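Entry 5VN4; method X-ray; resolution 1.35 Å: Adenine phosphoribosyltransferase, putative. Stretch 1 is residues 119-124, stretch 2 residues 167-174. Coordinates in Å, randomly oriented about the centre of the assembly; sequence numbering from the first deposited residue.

Stretch 1 119-124: IIKSEP
Stretch 2 (167-174) VQLVDACG

What fills the apolar centre of this contact? Ile120, buried in the strand, points its CA-to-CB bond toward the helix and meets three residues of the second stretch, Leu169 and Ala172 on the helix and Cys173 just after it. With chi1 near -51° (m) and chi2 at 168° (t), it sets CG2 3.8 Å from Leu169 CD2 and 3.9 Å from Ala172 CB, while its CD1 reaches Cys173 SG at 3.6 Å. These are van der Waals distances, and the contacts keep apolar surface away from water. Leu169 starts sideways, but its m,t rotamer (-65°, 170°) brings the end of the side chain nearer, so that CD2 also lies 3.4 Å from Ile120 O and 3.6 Å from Ser122 N. Cys173, chi1 -60° (m), likewise leaves sideways.

How do the two backbones run past each other? Residues 119-121 are extended, with phi/psi of -134/152, -102/134 and -109/139, and 167-172 are helical, close to -62/-40 until psi relaxes to -20 at Ala172. The strand and helix axes approach to 8.9 Å, and their N-to-C directions differ by 129°, nearer antiparallel than parallel. The register is fixed by Ser122 and Gln168, whose CA atoms are 6.0 Å apart. Along the strand, alternation turns Lys121 away from the helix, its chain extended beyond a p chi1 of 68°.

How does the helix finish beside this core? Asp171 N bonds to Val167 O at 2.8 Å and Ala172 N to Gln168 O at 2.9 Å. Cys173, at -109/3, follows, and its N donates to Val170 O at 3.1 Å. Gly174, at 71/17, is the first residue to leave helical phi/psi and closes a Schellman motif, in which its N donates to Asp171 O at 3.1 Å. Positive phi by itself favours glycine.

What makes the edge polar? Further along the chain, Ser122 (-76/177) and Glu123 (-68/158) present backbone and side chain to Gln168. The latter points toward them with chi1 -68° (m), chi2 167° (t) and chi3 -15°, and its OE1 accepts the direct hydrogen bond between the stretches, from Glu123 N at 3.1 Å with an N-H...O angle of 143°. Ser122, chi1 74° (p), places CB 3.6 Å from Gln168 OE1, while its OG donates to Glu123 O at 2.7 Å. The O of water 1 lies 2.9 Å from Glu123 O and 2.8 Å from Gln168 OE1, placed to donate to either, though it has more acceptors in reach than protons. The Glu123 side chain (m,m; -66°, -71°) starts sideways and its end leads away.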

# COMPACT_ATOMS: atom_id res chain seq x y z
N ILE A 119 17.59 -7.09 -7.59
CA ILE A 119 16.71 -5.96 -7.84
C ILE A 119 17.40 -4.95 -8.74
O ILE A 119 18.63 -4.85 -8.76
CB ILE A 119 16.20 -5.29 -6.54
CG1 ILE A 119 17.34 -4.61 -5.78
CG2 ILE A 119 15.52 -6.32 -5.64
CD1 ILE A 119 16.90 -3.94 -4.48
N ILE A 120 16.60 -4.21 -9.51
CA ILE A 120 17.07 -3.16 -10.40
C ILE A 120 16.80 -1.83 -9.72
O ILE A 120 15.70 -1.60 -9.22
CB ILE A 120 16.34 -3.22 -11.75
CG1 ILE A 120 16.37 -4.62 -12.35
CG2 ILE A 120 16.91 -2.18 -12.71
CD1 ILE A 120 15.42 -4.76 -13.51
N LYS A 121 17.79 -0.93 -9.73
CA LYS A 121 17.63 0.39 -9.13
C LYS A 121 17.56 1.47 -10.20
O LYS A 121 18.29 1.43 -11.20
CB LYS A 121 18.78 0.70 -8.16
CG LYS A 121 20.14 0.88 -8.81
CD LYS A 121 21.16 1.38 -7.80
CE LYS A 121 22.57 1.41 -8.38
NZ LYS A 121 23.57 1.96 -7.43
N SER A 122 16.66 2.42 -9.99
CA SER A 122 16.52 3.58 -10.87
C SER A 122 17.64 4.57 -10.61
O SER A 122 18.47 4.40 -9.72
CB SER A 122 15.17 4.26 -10.62
OG SER A 122 15.19 4.97 -9.39
N GLU A 123 17.66 5.65 -11.39
CA GLU A 123 18.45 6.81 -11.00
C GLU A 123 17.82 7.46 -9.76
O GLU A 123 16.63 7.29 -9.50
CB GLU A 123 18.46 7.83 -12.13
CG GLU A 123 19.17 7.35 -13.37
CD GLU A 123 20.67 7.27 -13.17
OE1 GLU A 123 21.22 8.10 -12.41
OE2 GLU A 123 21.30 6.38 -13.78
N PRO A 124 18.60 8.22 -8.99
CA PRO A 124 18.01 8.93 -7.85
C PRO A 124 16.83 9.79 -8.28
O PRO A 124 16.87 10.48 -9.30
CB PRO A 124 19.17 9.78 -7.32
CG PRO A 124 20.40 9.02 -7.74
CD PRO A 124 20.05 8.48 -9.10
N VAL A 167 9.44 4.70 -15.01
CA VAL A 167 9.73 4.55 -16.44
C VAL A 167 11.12 3.98 -16.65
O VAL A 167 11.32 3.10 -17.50
CB VAL A 167 9.54 5.89 -17.18
CG1 VAL A 167 10.01 5.79 -18.63
CG2 VAL A 167 8.08 6.33 -17.13
N GLN A 168 12.10 4.45 -15.88
CA GLN A 168 13.46 3.91 -15.98
C GLN A 168 13.49 2.42 -15.69
O GLN A 168 14.19 1.66 -16.38
CB GLN A 168 14.40 4.67 -15.05
CG GLN A 168 14.61 6.11 -15.48
CD GLN A 168 15.27 6.99 -14.43
OE1 GLN A 168 15.33 6.63 -13.26
NE2 GLN A 168 15.75 8.16 -14.86
N LEU A 169 12.73 1.97 -14.69
CA LEU A 169 12.71 0.55 -14.34
C LEU A 169 11.98 -0.28 -15.39
O LEU A 169 12.41 -1.40 -15.70
CB LEU A 169 12.08 0.38 -12.96
CG LEU A 169 12.86 1.01 -11.80
CD1 LEU A 169 12.02 0.98 -10.53
CD2 LEU A 169 14.20 0.31 -11.59
N VAL A 170 10.89 0.25 -15.95
CA VAL A 170 10.22 -0.44 -17.05
C VAL A 170 11.15 -0.56 -18.25
O VAL A 170 11.28 -1.63 -18.86
CB VAL A 170 8.91 0.29 -17.42
CG1 VAL A 170 8.30 -0.28 -18.68
CG2 VAL A 170 7.93 0.24 -16.26
N ASP A 171 11.84 0.53 -18.57
CA ASP A 171 12.79 0.57 -19.66
C ASP A 171 13.93 -0.42 -19.45
O ASP A 171 14.44 -1.02 -20.41
CB ASP A 171 13.33 2.00 -19.78
CG ASP A 171 14.25 2.19 -20.95
OD1 ASP A 171 13.73 2.27 -22.09
OD2 ASP A 171 15.47 2.29 -20.74
N ALA A 172 14.33 -0.63 -18.19
CA ALA A 172 15.43 -1.54 -17.88
C ALA A 172 15.11 -2.99 -18.24
O ALA A 172 16.04 -3.79 -18.36
CB ALA A 172 15.79 -1.44 -16.40
N CYS A 173 13.83 -3.34 -18.39
CA CYS A 173 13.44 -4.67 -18.81
C CYS A 173 12.88 -4.71 -20.23
O CYS A 173 12.48 -5.78 -20.69
CB CYS A 173 12.43 -5.28 -17.83
SG CYS A 173 13.04 -5.44 -16.14
N GLY A 174 12.86 -3.58 -20.93
CA GLY A 174 12.40 -3.56 -22.30
C GLY A 174 10.92 -3.76 -22.47
O GLY A 174 10.46 -4.06 -23.57
O HOH W 1 14.74 8.54 -11.26